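Local coordinates for conserved hypothetical protein (Pseudomonas aeruginosa, PDB 1YLL) that is of unknown function but belongs to the HutD family of cupin-like beta-barrel proteins and may be connected with histidine utilisation, at residues Asp35-Phe40 against Ser56-Tyr61; Gly41-Ile46 against Asn112-Pro117; Asp149-Ser154 against Leu182-Pro187; Leu142-Gln147 against Gly161-His166; Gly50-Phe55 against Cys101-Gly106. All coordinates share one frame; numbering follows the deposited sequence. Where two conformers were deposited one is given.

In the fold
Followed from the N terminus, the chain lays down Asp35-Phe40, Gly41-Ile46 and Gly50-Phe55 before the first contact closes. Contact 1 joins the loops before strands 42-49 and 62-69, and crosses both contact 2 and contact 5. Contact 5 pairs strands 53-55 and 99-103 and is nested inside the loop closed by contact 2, which pairs strands 42-49 and 108-115 of a six-stranded sheet. Later, contact 4 closes from strand 141-146 to the end of strand 158-163, and contact 3 crosses it, from strand 151-155 to strand 178-184; strands 151-155 and 158-163 are sheet neighbours. Packing of Trp42, Leu44 and Ile46 on Leu143, Phe145 and His166 ties contact 2 to contact 4, joining the two halves.

Contact 1: Asp35-Phe40 against Ser56-Tyr61; sequences DGLDGF and SGFAGY
Two irregular loops meet with their backbones well separated, the CA atoms of Asp38 and Phe58 being 7.0 Å apart, while a type II turn from Phe58 to Tyr61, closed by Tyr61 N to Phe58 O at 3.1 Å, shapes the end of the second loop. Tyr61 OH makes the decisive bond, donating to Phe40 O at 2.8 Å; it lies in the carbonyl plane, on a lone pair, with a C=O...donor angle of 133°. Phe40 CG lies between its backbone N and carbonyl carbon (chi1 60°), and the Tyr61 hydroxyl oxygen sits over the centre of the Phe40 ring, 3.7 Å above its plane. The two rings are inclined by 30° and slid apart, so they barely overlap, and their closest atoms, Phe40 CE1 and Tyr61 CE2, are 3.3 Å apart. Phe58 approaches differently: its CE2 lies at the edge of the Phe40 ring, 4.1 Å from Phe40 CZ. Leu37 adds its carbonyl oxygen, 3.7 Å from Phe58 CD2. This is aromatic packing of the two loops leading into strands 42-49 and 62-69 against the six-stranded sheet: Phe40, Phe58 and Tyr61 all rest on Ile114 of strand 108-115, and Gly95 bonds the backbone of Phe58 and Tyr61.

Contact 2: Gly41-Ile46 against Asn112-Pro117; sequences GWRLSI and NLIYAP
Five backbone N-H...O bonds join the two segments; strands 42-46 and 112-115 run antiparallel, at 170° and with an axis separation of 4.6 Å. Arg43 and Ile114 form one hydrogen-bonded pair, Arg43 N to Ile114 O at 2.8 Å and the reverse bond slightly longer. Ser45 and Asn112 form the next, where Asn112 N reaches Ser45 O at 2.7 Å. Beyond the strand, Ala116 N bonds Gly41 O at 2.9 Å, prolonging the pairing by one step. CA-H...O contacts fill the intervals, among them Trp42 CA to Ile114 O at 3.2 Å.

Apolar packing lies on the face of Trp42, Leu44, Leu113 and Tyr115. Trp42 CB meets Tyr115 CB at 3.7 Å, but with CG of each held between backbone N and carbonyl carbon both rings lead away from the pair. Leu44 has both chi1 and chi2 unstaggered, near -130°, and its CD2 comes within 3.4 Å of Asn112 O.

Arg43, Ser45, Asn112 and the apolar Ile114 share the other face. Arg43, extended from CG to NE, runs alongside Ile114, whose CD1 lies at the guanidinium edge, with Ser45 CB over one face; Arg43 NE makes a salt bridge to Glu28, and Asn112 OD1 takes a hydrogen bond from Arg63. Such a central antiparallel pair, in a sheet whose Trp42 and Leu44 face packs on strand 141-146, fits the cupin-type beta barrel of this family.

Contact 3: Asp149-Ser154 against Leu182-Pro187; sequences DGVAIS and LTAHEP
Two backbone hydrogen bonds define the pairing. Neighbours in a four-stranded antiparallel sheet (132-137, 178-184, 151-155, 158-163), strands 151-154 and 182-184 run at 154°, with axes 4.6 Å apart, and Ala152 and Thr183 form the hydrogen-bonded pair: Ala152 N to Thr183 O and Thr183 N to Ala152 O are each 2.8 Å long, and the first is nearly straight (167° at the hydrogen). Both donors lie in the plane of the carbonyl they meet. CA-H...O contacts flank the pair.

Water-mediated bonding takes over where the backbones diverge. One water donates to Asp149 O at 2.6 Å and to Glu186 O at 2.8 Å, bridging the two loops beyond the strands, where the chain bends sharply at His185 and Glu186 before entering strand 187-197. Gly150 and Val151 both face Leu163 of the next strand, forming a G1 bulge whose glycine has a positive phi of 98°.

Apolar contacts divide between the faces. On the buried one, Ile153 and Leu182 lie side by side, CD2 of Leu182 touching Ile153 CG1 at 3.6 Å as well as CG2, while Val151 crosses Leu182 obliquely, CG1 4.0 Å from Leu182 CB; Val151 and Leu182 both pack on Val190 of strand 187-197. On the other, Thr183 turns OG1 anti to its backbone N and leaves CG2 in the crowded position, pressed to 3.2 Å from Ala152 CB, tighter than ordinary van der Waals contact.

Thr183 OG1 is satisfied by Gly131 O, so across this contact the threonine side chain acts through its methyl: polar bonding here is carried by backbone and water, and the side chains contribute packing alone.

Contact 4: Leu142-Gln147 against Gly161-His166; sequences LLLFAQ and GQLAAH
Leu163, the last residue of strand 158-163, opens the contact. Its CG stands anti to the carbonyl carbon, and from there CD2 reaches into the corner made by strand 141-146: it lies 3.5 Å from Leu144 O and 3.6 Å from Ala146 CB, and it touches Leu144 CD1, the two leucines crossing obliquely. Ala164 takes a lighter part, its carbonyl oxygen resting near Ala146 CB, while its N is bonded to the side chain of Asp167. Ala165 then brings CB to 3.6 Å from Gln147 O.

His166 carries the polar join. Its N donates to Ala146 O at 2.7 Å; the donor approaches almost along the C=O axis, but the bond is bent at the hydrogen, to 134°. A positive phi of 72° turns the backbone here, and His166 CG, anti to the carbonyl carbon, sends the imidazole alongside Phe145. The rings meet obliquely, planes at 36° and centroids 5.4 Å apart, with Phe145 CZ 3.7 Å from His166 CD2; the CD2 edge also faces Gln147 O. In the plane of the imidazole a water lies 2.7 Å from His166 NE2, and the same water accepts a longer bond of 3.3 Å from Gln147 NE2. Gln147 OE1 accepts a hydrogen bond from Arg88 NH1, and His166 O accepts one from Tyr14 OH.

Phe145 stacks on Phe111, and with His166 it packs against Ile46 of the first half. The contact thus folds the end of a hairpin over the last residues of a barrel strand, consistent with the paired cupin-like domains of the HutD family.

Contact 5: Gly50-Phe55 against Cys101-Gly106; sequences GESGGF and CTLLDG
Ser52 OG is the best-held polar side-chain atom, gripped by one strong bond: Leu103 N donates to it at 2.8 Å and almost straight, 167° at the hydrogen. OG stands anti to the carbonyl carbon of Ser52, beside its own backbone N, and this torsion lays it across the second strand, 3.4 Å from Thr102 CA. The hydroxyl thereby takes up a backbone N-H at the point where main-chain pairing gives out.

Between the two segments the pairing rests on Gly53 and Cys101, an antiparallel hydrogen-bonded pair; it continues through Phe55 and Val99. Gly53 N to Cys101 O and Cys101 N to Gly53 O both measure 2.9 Å, but Gly53 N lies in the plane of the carbonyl it meets, whereas Cys101 N stands above the Gly53 carbonyl plane, 39° out of it. Strand 53-55 is the outermost strand, within this chain, of the four-stranded antiparallel sheet to which 99-103 also belongs; on its other side 99-103 pairs with 73-77. This four-stranded sheet is the smaller one of the N-terminal half, and the centre of the contact lies about 19 Å from the centre of the chain.

Next to Gly53 and Cys101, the Phe55 ring turns one face to the cysteine. Cys101 CB sits over that face, 3.5 Å from Phe55 CZ, and Cys101 SG, anti to its backbone N, lies 4.7 Å from the ring centroid, 50° off the ring normal, an oblique sulfur-aromatic contact. Leu75 and Met73 of strand 73-77 touch Cys101, and Leu75 touches Phe55 too. At the other end Leu103 points toward the first segment, its CD1 3.5 Å from Glu51 N and beside the carbonyl carbon of Gly50.

Contact 1: Asp35-Phe40 against Ser56-Tyr61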
# COMPACT_ATOMS: atom_id res chain seq x y z
N ASP D 35 -17.59 23.74 21.53
CA ASP D 35 -16.80 24.14 22.68
C ASP D 35 -17.16 23.51 24.02
O ASP D 35 -18.32 23.21 24.29
CB ASP D 35 -16.85 25.67 22.81
CG ASP D 35 -16.41 26.37 21.55
OD1 ASP D 35 -15.25 26.16 21.12
OD2 ASP D 35 -17.23 27.14 20.98
N GLY D 36 -16.15 23.33 24.86
CA GLY D 36 -16.36 22.76 26.18
C GLY D 36 -16.79 21.31 26.18
O GLY D 36 -16.90 20.67 25.14
N LEU D 37 -17.07 20.80 27.38
CA LEU D 37 -17.47 19.41 27.50
C LEU D 37 -18.96 19.09 27.29
O LEU D 37 -19.39 17.95 27.52
CB LEU D 37 -16.99 18.87 28.85
CG LEU D 37 -15.47 18.88 28.98
CD1 LEU D 37 -15.06 18.48 30.38
CD2 LEU D 37 -14.84 17.93 27.95
N ASP D 38 -19.74 20.08 26.87
CA ASP D 38 -21.16 19.89 26.62
C ASP D 38 -21.55 20.41 25.23
O ASP D 38 -22.73 20.41 24.89
CB ASP D 38 -22.00 20.60 27.69
CG ASP D 38 -21.79 22.11 27.71
OD1 ASP D 38 -20.89 22.63 27.01
OD2 ASP D 38 -22.55 22.79 28.44
N GLY D 39 -20.56 20.83 24.45
CA GLY D 39 -20.84 21.36 23.12
C GLY D 39 -20.41 20.55 21.92
O GLY D 39 -20.61 20.98 20.79
N PHE D 40 -19.82 19.38 22.14
CA PHE D 40 -19.40 18.57 21.01
C PHE D 40 -20.43 17.54 20.58
O PHE D 40 -21.38 17.26 21.29
CB PHE D 40 -18.08 17.84 21.34
CG PHE D 40 -18.17 16.91 22.53
CD1 PHE D 40 -18.74 15.63 22.43
CD2 PHE D 40 -17.69 17.33 23.77
CE1 PHE D 40 -18.83 14.78 23.57
CE2 PHE D 40 -17.79 16.52 24.90
CZ PHE D 40 -18.36 15.23 24.79
N SER D 56 -17.92 12.13 36.51
CA SER D 56 -18.73 13.31 36.24
C SER D 56 -19.68 12.99 35.11
O SER D 56 -19.38 12.17 34.23
CB SER D 56 -17.82 14.48 35.84
OG SER D 56 -16.93 14.81 36.90
N GLY D 57 -20.83 13.65 35.10
CA GLY D 57 -21.81 13.37 34.07
C GLY D 57 -21.62 14.07 32.75
O GLY D 57 -21.01 15.13 32.65
N PHE D 58 -22.16 13.45 31.72
CA PHE D 58 -22.11 14.00 30.37
C PHE D 58 -23.55 13.83 29.98
O PHE D 58 -23.93 12.93 29.24
CB PHE D 58 -21.18 13.18 29.48
CG PHE D 58 -19.72 13.58 29.60
CD1 PHE D 58 -18.90 13.00 30.57
CD2 PHE D 58 -19.18 14.51 28.74
CE1 PHE D 58 -17.55 13.35 30.65
CE2 PHE D 58 -17.82 14.89 28.80
CZ PHE D 58 -17.01 14.29 29.77
N ALA D 59 -24.37 14.71 30.55
CA ALA D 59 -25.80 14.69 30.31
C ALA D 59 -26.17 14.65 28.84
O ALA D 59 -25.70 15.47 28.05
CB ALA D 59 -26.43 15.92 30.95
N GLY D 60 -27.04 13.70 28.50
CA GLY D 60 -27.52 13.57 27.14
C GLY D 60 -26.66 12.76 26.20
O GLY D 60 -27.09 12.44 25.08
N TYR D 61 -25.46 12.41 26.64
CA TYR D 61 -24.53 11.64 25.81
C TYR D 61 -24.49 10.16 26.12
O TYR D 61 -24.79 9.74 27.24
CB TYR D 61 -23.10 12.14 26.00
CG TYR D 61 -22.81 13.52 25.49
CD1 TYR D 61 -22.88 14.62 26.34
CD2 TYR D 61 -22.44 13.72 24.16
CE1 TYR D 61 -22.56 15.91 25.87
CE2 TYR D 61 -22.12 14.99 23.68
CZ TYR D 61 -22.17 16.09 24.53
OH TYR D 61 -21.77 17.33 24.09

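Contact 2: Gly41-Ile46 against Asn112-Pro117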
# COMPACT_ATOMS: atom_id res chain seq x y z
N GLY D 41 -20.24 16.99 19.38
CA GLY D 41 -21.11 15.93 18.89
C GLY D 41 -20.53 14.58 19.29
O GLY D 41 -21.25 13.65 19.63
N TRP D 42 -19.22 14.46 19.21
CA TRP D 42 -18.55 13.25 19.67
C TRP D 42 -17.16 13.67 20.12
O TRP D 42 -16.62 14.70 19.67
CB TRP D 42 -18.48 12.13 18.60
CG TRP D 42 -17.85 12.51 17.30
CD1 TRP D 42 -18.49 12.77 16.12
CD2 TRP D 42 -16.45 12.65 17.03
NE1 TRP D 42 -17.59 13.05 15.14
CE2 TRP D 42 -16.32 13.00 15.66
CE3 TRP D 42 -15.29 12.51 17.81
CZ2 TRP D 42 -15.08 13.23 15.05
CZ3 TRP D 42 -14.05 12.73 17.20
CH2 TRP D 42 -13.95 13.09 15.84
N ARG D 43 -16.62 12.91 21.05
CA ARG D 43 -15.30 13.18 21.59
C ARG D 43 -14.63 11.85 21.92
O ARG D 43 -15.27 10.94 22.47
CB ARG D 43 -15.42 13.99 22.87
CG ARG D 43 -14.13 14.29 23.55
CD ARG D 43 -14.40 15.31 24.64
NE ARG D 43 -13.31 15.46 25.60
CZ ARG D 43 -13.14 14.70 26.68
NH1 ARG D 43 -12.12 14.94 27.49
NH2 ARG D 43 -13.96 13.69 26.94
N LEU D 44 -13.35 11.75 21.57
CA LEU D 44 -12.57 10.54 21.83
C LEU D 44 -11.46 10.96 22.78
O LEU D 44 -10.82 12.00 22.59
CB LEU D 44 -11.95 10.03 20.53
CG LEU D 44 -12.01 8.60 19.96
CD1 LEU D 44 -10.58 8.16 19.60
CD2 LEU D 44 -12.72 7.62 20.89
N SER D 45 -11.18 10.15 23.79
CA SER D 45 -10.14 10.55 24.73
C SER D 45 -9.57 9.35 25.48
O SER D 45 -10.13 8.26 25.44
CB SER D 45 -10.73 11.50 25.78
OG SER D 45 -11.81 10.86 26.49
N ILE D 46 -8.44 9.60 26.14
CA ILE D 46 -7.80 8.60 26.99
C ILE D 46 -7.81 9.24 28.37
O ILE D 46 -7.48 10.42 28.51
CB ILE D 46 -6.34 8.38 26.64
CG1 ILE D 46 -6.21 7.70 25.29
CG2 ILE D 46 -5.67 7.52 27.73
CD1 ILE D 46 -4.77 7.91 24.80
N ASN D 112 -12.04 6.35 25.85
CA ASN D 112 -13.44 6.75 25.96
C ASN D 112 -14.02 7.32 24.70
O ASN D 112 -13.39 8.19 24.13
CB ASN D 112 -13.56 7.89 27.00
CG ASN D 112 -13.61 7.40 28.43
OD1 ASN D 112 -14.60 6.80 28.85
ND2 ASN D 112 -12.56 7.67 29.18
N LEU D 113 -15.22 6.87 24.31
CA LEU D 113 -15.92 7.50 23.18
C LEU D 113 -17.15 8.10 23.86
O LEU D 113 -17.80 7.42 24.62
CB LEU D 113 -16.46 6.44 22.20
CG LEU D 113 -16.87 6.77 20.75
CD1 LEU D 113 -18.09 5.99 20.35
CD2 LEU D 113 -17.02 8.24 20.48
N ILE D 114 -17.43 9.39 23.63
CA ILE D 114 -18.64 10.00 24.18
C ILE D 114 -19.30 10.64 22.96
O ILE D 114 -18.65 11.38 22.25
CB ILE D 114 -18.28 11.07 25.22
CG1 ILE D 114 -17.45 10.41 26.33
CG2 ILE D 114 -19.56 11.76 25.79
CD1 ILE D 114 -17.02 11.36 27.43
N TYR D 115 -20.59 10.35 22.74
CA TYR D 115 -21.24 10.95 21.59
C TYR D 115 -22.73 11.19 21.83
O TYR D 115 -23.34 10.58 22.71
CB TYR D 115 -21.06 10.07 20.34
CG TYR D 115 -21.83 8.78 20.35
CD1 TYR D 115 -23.06 8.66 19.69
CD2 TYR D 115 -21.34 7.67 21.02
CE1 TYR D 115 -23.77 7.46 19.69
CE2 TYR D 115 -22.04 6.45 21.04
CZ TYR D 115 -23.26 6.35 20.37
OH TYR D 115 -23.95 5.17 20.42
N ALA D 116 -23.28 12.11 21.04
CA ALA D 116 -24.69 12.50 21.12
C ALA D 116 -25.47 11.55 20.18
O ALA D 116 -25.45 11.72 18.97
CB ALA D 116 -24.80 13.95 20.65
N PRO D 117 -26.21 10.59 20.75
CA PRO D 117 -26.94 9.65 19.90
C PRO D 117 -28.01 10.24 18.97
O PRO D 117 -28.35 9.66 17.94
CB PRO D 117 -27.48 8.62 20.89
CG PRO D 117 -27.65 9.39 22.16
CD PRO D 117 -26.48 10.35 22.18

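Contact 3: Asp149-Ser154 against Leu182-Pro187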
# COMPACT_ATOMS: atom_id res chain seq x y z
N ASP D 149 2.00 -0.58 19.20
CA ASP D 149 2.72 -0.02 18.07
C ASP D 149 2.82 -0.89 16.82
O ASP D 149 2.66 -2.10 16.87
CB ASP D 149 4.15 0.33 18.52
CG ASP D 149 4.82 1.34 17.61
OD1 ASP D 149 4.70 1.21 16.38
OD2 ASP D 149 5.47 2.27 18.12
N GLY D 150 3.05 -0.24 15.69
CA GLY D 150 3.28 -0.95 14.45
C GLY D 150 2.18 -1.16 13.44
O GLY D 150 2.38 -1.93 12.49
N VAL D 151 1.05 -0.48 13.58
CA VAL D 151 -0.02 -0.69 12.62
C VAL D 151 0.01 0.24 11.43
O VAL D 151 -0.08 1.47 11.57
CB VAL D 151 -1.41 -0.58 13.29
CG1 VAL D 151 -2.51 -0.77 12.25
CG2 VAL D 151 -1.54 -1.64 14.38
N ALA D 152 0.12 -0.35 10.25
CA ALA D 152 0.13 0.42 9.02
C ALA D 152 -1.29 0.39 8.44
O ALA D 152 -1.94 -0.64 8.43
CB ALA D 152 1.13 -0.17 8.02
N ILE D 153 -1.73 1.53 7.92
CA ILE D 153 -3.07 1.65 7.37
C ILE D 153 -3.10 2.03 5.90
O ILE D 153 -2.36 2.91 5.46
CB ILE D 153 -3.88 2.77 8.06
CG1 ILE D 153 -3.81 2.65 9.58
CG2 ILE D 153 -5.34 2.70 7.62
CD1 ILE D 153 -4.46 3.83 10.31
N SER D 154 -3.94 1.35 5.13
CA SER D 154 -4.06 1.73 3.74
C SER D 154 -5.56 1.91 3.49
O SER D 154 -6.38 1.27 4.14
CB SER D 154 -3.47 0.66 2.83
OG SER D 154 -4.28 -0.48 2.82
N LEU D 182 -5.43 -2.93 7.41
CA LEU D 182 -4.41 -2.66 8.42
C LEU D 182 -3.42 -3.80 8.38
O LEU D 182 -3.79 -4.96 8.17
CB LEU D 182 -5.03 -2.63 9.81
CG LEU D 182 -6.22 -1.69 9.98
CD1 LEU D 182 -6.73 -1.84 11.40
CD2 LEU D 182 -5.85 -0.28 9.70
N THR D 183 -2.16 -3.47 8.61
CA THR D 183 -1.13 -4.49 8.62
C THR D 183 -0.20 -4.25 9.81
O THR D 183 -0.02 -3.12 10.26
CB THR D 183 -0.35 -4.46 7.31
OG1 THR D 183 0.68 -5.44 7.37
CG2 THR D 183 0.25 -3.11 7.10
N ALA D 184 0.35 -5.33 10.36
CA ALA D 184 1.26 -5.22 11.49
C ALA D 184 2.23 -6.40 11.52
O ALA D 184 1.86 -7.51 11.18
CB ALA D 184 0.46 -5.16 12.79
N HIS D 185 3.48 -6.16 11.93
CA HIS D 185 4.48 -7.23 12.01
C HIS D 185 4.28 -8.06 13.27
O HIS D 185 4.25 -9.30 13.22
CB HIS D 185 5.89 -6.63 12.00
CG HIS D 185 6.33 -6.14 10.66
ND1 HIS D 185 5.50 -5.45 9.81
CD2 HIS D 185 7.52 -6.23 10.03
CE1 HIS D 185 6.16 -5.13 8.70
NE2 HIS D 185 7.39 -5.60 8.82
N GLU D 186 4.17 -7.38 14.40
CA GLU D 186 3.93 -8.00 15.69
C GLU D 186 2.44 -7.68 15.90
O GLU D 186 2.01 -6.58 15.55
CB GLU D 186 4.81 -7.33 16.76
CG GLU D 186 4.54 -7.70 18.24
CD GLU D 186 5.03 -9.09 18.66
OE1 GLU D 186 6.14 -9.50 18.27
OE2 GLU D 186 4.29 -9.78 19.41
N PRO D 187 1.64 -8.65 16.40
CA PRO D 187 0.21 -8.43 16.63
C PRO D 187 -0.07 -7.18 17.43
O PRO D 187 0.59 -6.90 18.44
CB PRO D 187 -0.22 -9.69 17.35
CG PRO D 187 0.61 -10.73 16.62
CD PRO D 187 1.98 -10.07 16.57
O HOH W 1 3.06 -4.04 15.11

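Contact 4: Leu142-Gln147 against Gly161-His166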
# COMPACT_ATOMS: atom_id res chain seq x y z
N LEU D 142 -14.06 7.87 10.51
CA LEU D 142 -13.37 6.73 11.10
C LEU D 142 -12.26 7.22 12.04
O LEU D 142 -11.42 8.02 11.67
CB LEU D 142 -12.77 5.78 10.04
CG LEU D 142 -11.75 4.76 10.62
CD1 LEU D 142 -12.48 3.75 11.51
CD2 LEU D 142 -11.02 3.99 9.54
N LEU D 143 -12.28 6.74 13.28
CA LEU D 143 -11.22 7.04 14.22
C LEU D 143 -10.60 5.66 14.46
O LEU D 143 -11.29 4.71 14.85
CB LEU D 143 -11.79 7.61 15.52
CG LEU D 143 -12.61 8.88 15.32
CD1 LEU D 143 -13.39 9.23 16.59
CD2 LEU D 143 -11.65 9.99 14.92
N LEU D 144 -9.31 5.50 14.18
CA LEU D 144 -8.68 4.19 14.36
C LEU D 144 -7.54 4.37 15.37
O LEU D 144 -6.50 4.94 15.05
CB LEU D 144 -8.15 3.67 13.00
CG LEU D 144 -7.69 2.22 12.91
CD1 LEU D 144 -6.48 2.02 13.77
CD2 LEU D 144 -8.81 1.26 13.33
N PHE D 145 -7.78 3.92 16.60
CA PHE D 145 -6.84 4.08 17.69
C PHE D 145 -5.96 2.86 17.85
O PHE D 145 -6.46 1.76 17.89
CB PHE D 145 -7.63 4.27 18.99
CG PHE D 145 -6.77 4.35 20.22
CD1 PHE D 145 -6.12 5.52 20.55
CD2 PHE D 145 -6.64 3.23 21.07
CE1 PHE D 145 -5.34 5.61 21.72
CE2 PHE D 145 -5.87 3.30 22.24
CZ PHE D 145 -5.23 4.47 22.56
N ALA D 146 -4.63 3.04 17.89
CA ALA D 146 -3.73 1.90 18.06
C ALA D 146 -3.32 1.79 19.52
O ALA D 146 -2.75 2.73 20.05
CB ALA D 146 -2.47 2.09 17.19
N GLN D 147 -3.61 0.67 20.18
CA GLN D 147 -3.17 0.55 21.57
C GLN D 147 -1.69 0.15 21.55
O GLN D 147 -0.88 0.63 22.35
CB GLN D 147 -3.96 -0.51 22.31
CG GLN D 147 -3.47 -0.60 23.73
CD GLN D 147 -4.08 -1.72 24.50
OE1 GLN D 147 -4.60 -2.68 23.92
NE2 GLN D 147 -4.00 -1.63 25.82
N GLY D 161 -0.05 5.78 6.13
CA GLY D 161 0.68 6.05 7.36
C GLY D 161 0.80 4.88 8.30
O GLY D 161 0.31 3.77 8.04
N GLN D 162 1.48 5.13 9.41
CA GLN D 162 1.72 4.12 10.42
C GLN D 162 1.47 4.71 11.78
O GLN D 162 1.79 5.88 12.03
CB GLN D 162 3.15 3.64 10.37
CG GLN D 162 3.42 2.58 9.34
CD GLN D 162 4.90 2.25 9.25
OE1 GLN D 162 5.68 3.04 8.72
NE2 GLN D 162 5.29 1.10 9.79
N LEU D 163 0.95 3.88 12.67
CA LEU D 163 0.66 4.32 14.02
C LEU D 163 1.56 3.71 15.09
O LEU D 163 1.78 2.50 15.13
CB LEU D 163 -0.81 3.99 14.35
CG LEU D 163 -2.02 4.79 13.82
CD1 LEU D 163 -1.98 5.01 12.34
CD2 LEU D 163 -3.28 4.02 14.21
N ALA D 164 2.06 4.58 15.97
CA ALA D 164 2.85 4.13 17.12
C ALA D 164 1.80 3.91 18.22
O ALA D 164 0.60 4.22 18.02
CB ALA D 164 3.86 5.20 17.54
N ALA D 165 2.23 3.41 19.37
CA ALA D 165 1.29 3.16 20.48
C ALA D 165 0.55 4.43 20.88
O ALA D 165 1.15 5.48 21.11
CB ALA D 165 2.02 2.59 21.69
N HIS D 166 -0.77 4.29 20.94
CA HIS D 166 -1.74 5.33 21.27
C HIS D 166 -1.98 6.39 20.22
O HIS D 166 -2.71 7.35 20.48
CB HIS D 166 -1.46 5.98 22.64
CG HIS D 166 -1.66 5.04 23.78
ND1 HIS D 166 -1.69 5.45 25.10
CD2 HIS D 166 -1.83 3.69 23.81
CE1 HIS D 166 -1.86 4.40 25.88
NE2 HIS D 166 -1.94 3.32 25.12
O HOH W 2 -2.06 0.92 26.42

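Contact 5: Gly50-Phe55 against Cys101-Gly106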
# COMPACT_ATOMS: atom_id res chain seq x y z
N GLY D 50 -6.59 7.52 38.68
CA GLY D 50 -5.64 7.16 39.73
C GLY D 50 -6.25 6.71 41.03
O GLY D 50 -5.56 6.09 41.85
N GLU D 51 -7.52 7.02 41.22
CA GLU D 51 -8.25 6.64 42.42
C GLU D 51 -9.70 6.30 42.11
O GLU D 51 -10.28 6.83 41.17
CB GLU D 51 -8.27 7.79 43.40
CG GLU D 51 -6.95 8.14 44.00
CD GLU D 51 -7.11 9.22 45.04
OE1 GLU D 51 -7.47 10.36 44.65
OE2 GLU D 51 -6.89 8.93 46.24
N SER D 52 -10.29 5.42 42.91
CA SER D 52 -11.70 5.08 42.77
C SER D 52 -12.48 6.33 43.12
O SER D 52 -12.08 7.10 44.00
CB SER D 52 -12.11 3.95 43.73
OG SER D 52 -11.38 2.77 43.46
N GLY D 53 -13.59 6.56 42.43
CA GLY D 53 -14.40 7.74 42.70
C GLY D 53 -15.50 7.86 41.67
O GLY D 53 -15.54 7.08 40.71
N GLY D 54 -16.39 8.83 41.87
CA GLY D 54 -17.49 8.98 40.92
C GLY D 54 -17.02 9.58 39.62
O GLY D 54 -15.98 10.23 39.57
N PHE D 55 -17.77 9.33 38.55
CA PHE D 55 -17.45 9.89 37.25
C PHE D 55 -18.42 11.03 37.04
O PHE D 55 -19.60 10.92 37.39
CB PHE D 55 -17.63 8.85 36.13
CG PHE D 55 -16.44 7.95 35.93
CD1 PHE D 55 -16.51 6.91 34.98
CD2 PHE D 55 -15.28 8.10 36.67
CE1 PHE D 55 -15.43 6.05 34.79
CE2 PHE D 55 -14.17 7.23 36.48
CZ PHE D 55 -14.26 6.21 35.54
N CYS D 101 -16.70 4.55 39.93
CA CYS D 101 -15.68 3.66 39.43
C CYS D 101 -14.84 3.13 40.59
O CYS D 101 -14.31 3.91 41.37
CB CYS D 101 -14.76 4.42 38.48
SG CYS D 101 -13.27 3.50 38.00
N THR D 102 -14.75 1.81 40.70
CA THR D 102 -13.90 1.20 41.72
C THR D 102 -12.72 0.58 40.97
O THR D 102 -12.91 -0.27 40.10
CB THR D 102 -14.66 0.08 42.46
OG1 THR D 102 -15.73 0.66 43.22
CG2 THR D 102 -13.74 -0.68 43.38
N LEU D 103 -11.51 1.02 41.30
CA LEU D 103 -10.30 0.46 40.69
C LEU D 103 -10.07 -0.89 41.38
O LEU D 103 -10.11 -0.98 42.62
CB LEU D 103 -9.11 1.37 40.93
CG LEU D 103 -9.19 2.76 40.29
CD1 LEU D 103 -7.91 3.56 40.61
CD2 LEU D 103 -9.40 2.63 38.78
N LEU D 104 -9.82 -1.92 40.58
CA LEU D 104 -9.61 -3.25 41.13
C LEU D 104 -8.27 -3.36 41.85
O LEU D 104 -8.20 -3.80 43.00
CB LEU D 104 -9.71 -4.30 40.04
CG LEU D 104 -11.10 -4.41 39.38
CD1 LEU D 104 -11.04 -5.53 38.31
CD2 LEU D 104 -12.19 -4.72 40.43
N ASP D 105 -7.21 -2.93 41.18
CA ASP D 105 -5.88 -3.00 41.78
C ASP D 105 -4.97 -1.92 41.19
O ASP D 105 -4.17 -2.20 40.29
CB ASP D 105 -5.28 -4.38 41.54
CG ASP D 105 -4.24 -4.76 42.59
OD1 ASP D 105 -3.64 -3.85 43.20
OD2 ASP D 105 -4.03 -5.99 42.79
N GLY D 106 -5.10 -0.71 41.69
CA GLY D 106 -4.24 0.36 41.22
C GLY D 106 -4.76 1.15 40.02
O GLY D 106 -5.77 0.78 39.41